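Local coordinates for Glyco_hydro_cc domain-containing protein (Trichoderma gamsii, PDB 6UBD) that probably binds beta-1,3-glucan oligosaccharides, as an oligosaccharide-binding member of glycoside hydrolase family 128 (subgroup VII), at residues A[99-104]-A[139-144]. Numbering follows the deposited sequence.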
ATOM      1  N   ALA A  99      12.525   8.854  -2.967  1.00  9.62           N
ATOM      2  CA  ALA A  99      13.106   8.127  -1.821  1.00  9.32           C
ATOM      3  C   ALA A  99      12.551   6.687  -1.743  1.00 10.19           C
ATOM      4  O   ALA A  99      13.325   5.781  -1.359  1.00  8.82           O
ATOM      5  CB  ALA A  99      12.847   8.854  -0.518  1.00  9.57           C
ATOM      6  N   TYR A 100      11.267   6.474  -2.109  1.00  9.30           N
ATOM      7  CA  TYR A 100      10.618   5.156  -2.001  1.00  8.72           C
ATOM      8  C   TYR A 100       9.773   4.922  -3.261  1.00  7.80           C
ATOM      9  O   TYR A 100       9.015   5.833  -3.646  1.00  7.90           O
ATOM     10  CB  TYR A 100       9.714   5.089  -0.762  1.00  8.87           C
ATOM     11  CG  TYR A 100      10.378   5.363   0.587  1.00  9.52           C
ATOM     12  CD1 TYR A 100      10.525   6.653   1.072  1.00  8.81           C
ATOM     13  CD2 TYR A 100      10.902   4.347   1.362  1.00  8.77           C
ATOM     14  CE1 TYR A 100      11.177   6.906   2.283  1.00  9.99           C
ATOM     15  CE2 TYR A 100      11.516   4.584   2.586  1.00  9.52           C
ATOM     16  CZ  TYR A 100      11.687   5.887   3.040  1.00 10.42           C
ATOM     17  OH  TYR A 100      12.323   6.168   4.235  1.00  8.94           O
ATOM     18  N   VAL A 101       9.865   3.703  -3.836  1.00  7.62           N
ATOM     19  CA  VAL A 101       9.055   3.366  -5.033  1.00  8.26           C
ATOM     20  C   VAL A 101       8.507   1.954  -4.848  1.00  7.11           C
ATOM     21  O   VAL A 101       9.297   1.036  -4.551  1.00  9.43           O
ATOM     22  CB  VAL A 101       9.780   3.561  -6.343  1.00 11.11           C
ATOM     23  CG1 VAL A 101      11.024   2.815  -6.371  1.00 12.98           C
ATOM     24  CG2 VAL A 101       8.968   3.238  -7.601  1.00 14.66           C
ATOM     25  N   MET A 102       7.212   1.802  -5.103  1.00  7.11           N
ATOM     26  CA  MET A 102       6.559   0.498  -5.065  1.00  7.46           C
ATOM     27  C   MET A 102       6.304  -0.040  -6.490  1.00  8.31           C
ATOM     28  O   MET A 102       5.897   0.732  -7.400  1.00  8.61           O
ATOM     29  CB  MET A 102       5.202   0.594  -4.328  1.00  9.22           C
ATOM     30  CG  MET A 102       5.268   1.111  -2.877  1.00  9.30           C
ATOM     31  SD  MET A 102       3.723   1.429  -2.087  1.00 10.00           S
ATOM     32  CE  MET A 102       3.095   2.842  -2.991  1.00 10.16           C
ATOM     33  N   GLY A 103       6.340  -1.376  -6.618  1.00  6.72           N
ATOM     34  CA  GLY A 103       5.938  -2.044  -7.851  1.00  8.18           C
ATOM     35  C   GLY A 103       4.442  -2.278  -8.001  1.00  7.23           C
ATOM     36  O   GLY A 103       3.598  -1.578  -7.327  1.00  8.80           O
ATOM     37  N   PHE A 104       4.084  -3.209  -8.868  1.00  7.97           N
ATOM     38  CA  PHE A 104       2.746  -3.277  -9.486  1.00  7.95           C
ATOM     39  C   PHE A 104       1.630  -3.491  -8.428  1.00  7.40           C
ATOM     40  O   PHE A 104       1.827  -4.253  -7.472  1.00  7.51           O
ATOM     41  CB  PHE A 104       2.677  -4.337 -10.571  1.00  8.45           C
ATOM     42  CG  PHE A 104       3.943  -4.401 -11.394  1.00  8.41           C
ATOM     43  CD1 PHE A 104       4.348  -3.340 -12.224  1.00  9.02           C
ATOM     44  CD2 PHE A 104       4.810  -5.478 -11.273  1.00  8.37           C
ATOM     45  CE1 PHE A 104       5.567  -3.356 -12.902  1.00  9.79           C
ATOM     46  CE2 PHE A 104       6.039  -5.470 -11.927  1.00  9.32           C
ATOM     47  CZ  PHE A 104       6.411  -4.428 -12.719  1.00 10.09           C
ATOM     48  N   ALA A 139      16.793   4.817  -4.559  1.00  8.76           N
ATOM     49  CA  ALA A 139      15.447   4.614  -3.995  1.00  9.14           C
ATOM     50  C   ALA A 139      15.381   3.293  -3.204  1.00  8.30           C
ATOM     51  O   ALA A 139      15.959   2.274  -3.651  1.00  9.44           O
ATOM     52  CB  ALA A 139      14.428   4.578  -5.113  1.00 10.57           C
ATOM     53  N   ALA A 140      14.606   3.268  -2.097  1.00  8.29           N
ATOM     54  CA  ALA A 140      14.174   2.015  -1.470  1.00  8.90           C
ATOM     55  C   ALA A 140      13.021   1.422  -2.302  1.00  8.61           C
ATOM     56  O   ALA A 140      12.097   2.165  -2.691  1.00  8.55           O
ATOM     57  CB  ALA A 140      13.727   2.238  -0.049  1.00  9.15           C
ATOM     58  N   LEU A 141      13.135   0.107  -2.598  1.00  9.22           N
ATOM     59  CA  LEU A 141      12.165  -0.551  -3.517  1.00  8.47           C
ATOM     60  C   LEU A 141      11.138  -1.420  -2.776  1.00  7.20           C
ATOM     61  O   LEU A 141      11.574  -2.254  -1.963  1.00  7.60           O
ATOM     62  CB  LEU A 141      12.960  -1.427  -4.521  1.00  8.72           C
ATOM     63  CG  LEU A 141      13.991  -0.717  -5.405  1.00  9.40           C
ATOM     64  CD1 LEU A 141      14.525  -1.691  -6.456  1.00 10.02           C
ATOM     65  CD2 LEU A 141      13.388   0.482  -6.118  1.00  8.88           C
ATOM     66  N   GLY A 142       9.874  -1.265  -3.157  1.00  7.00           N
ATOM     67  CA  GLY A 142       8.821  -2.114  -2.608  1.00  7.48           C
ATOM     68  C   GLY A 142       8.410  -3.152  -3.638  1.00  7.74           C
ATOM     69  O   GLY A 142       8.183  -2.836  -4.811  1.00  7.52           O
ATOM     70  N   SER A 143       8.080  -4.373  -3.185  1.00  8.31           N
ATOM     71  CA  SER A 143       7.627  -5.434  -4.075  1.00  7.29           C
ATOM     72  C   SER A 143       6.316  -5.054  -4.740  1.00  7.35           C
ATOM     73  O   SER A 143       5.518  -4.248  -4.145  1.00  9.11           O
ATOM     74  CB  SER A 143       7.474  -6.766  -3.355  1.00  7.27           C
ATOM     75  OG  SER A 143       6.279  -6.824  -2.529  1.00  8.97           O
ATOM     76  N   PRO A 144       5.922  -5.730  -5.825  1.00  8.00           N
ATOM     77  CA  PRO A 144       4.506  -5.764  -6.190  1.00  7.37           C
ATOM     78  C   PRO A 144       3.637  -6.335  -5.033  1.00  7.37           C
ATOM     79  O   PRO A 144       4.102  -7.145  -4.254  1.00  7.99           O
ATOM     80  CB  PRO A 144       4.495  -6.665  -7.443  1.00  8.99           C
ATOM     81  CG  PRO A 144       5.927  -6.601  -7.968  1.00 10.32           C
ATOM     82  CD  PRO A 144       6.741  -6.618  -6.689  1.00  7.79           C
TER
HETATM   83  O   HOH W   1       3.230  -2.663  -4.724  1.00  8.90           O
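Val101 and Leu141 stand side by side on the helix-covered face of two parallel strands, their side chains pointing the same way, and Val101 CG1 presses to within 3.3 Å of Leu141 CD2, tighter than ordinary van der Waals contact. Valine's branching at CB serves this spot: with chi1 at 55°, CG1 sits between backbone N and carbonyl carbon, where it also meets Ala139 CB at 4.0 Å. Leu141, its CG beside the backbone N, reaches further out and brings CD2 back against the valine.

The opposite face carries Tyr100, Met102 and Ala140. Ala140 CB meets the ring carbon CD2 of Tyr100 obliquely at 3.8 Å; a small methyl suits a place beside so broad a ring. Gly142, with no side chain, lets its CA come to 4.2 Å from Met102 CA.

Four backbone bonds zip the pair in parallel register, alternating donors: Ala140 N to Ala99 O, Val101 N to Ala140 O, Gly142 N to Val101 O and Gly103 N to Gly142 O. Past the strands a water lies 2.8 Å from both Gly103 O and Ser143 O and bridges them, continuing the link between the two segments beyond the last strand bond. There Phe104 and Pro144 lie alongside each other, the ring carbon CD2 of Phe104 3.7 Å from Pro144 CG, while Pro144 CA approaches Phe104 O.

This is a right-handed beta-alpha-beta crossover, one unit of what is probably, as in related glycoside hydrolases, a (beta/alpha)8-type fold. Helix 120-136 makes the connection and covers the pair: Trp127 and Ile131 pack on Leu141, Leu126 on Phe104, and Trp127 also on Pro144. Helix 154-159 packs on Pro144 as well, and strand 69-73 flanks strand 100-102, with Val71 touching both Tyr100 and Met102.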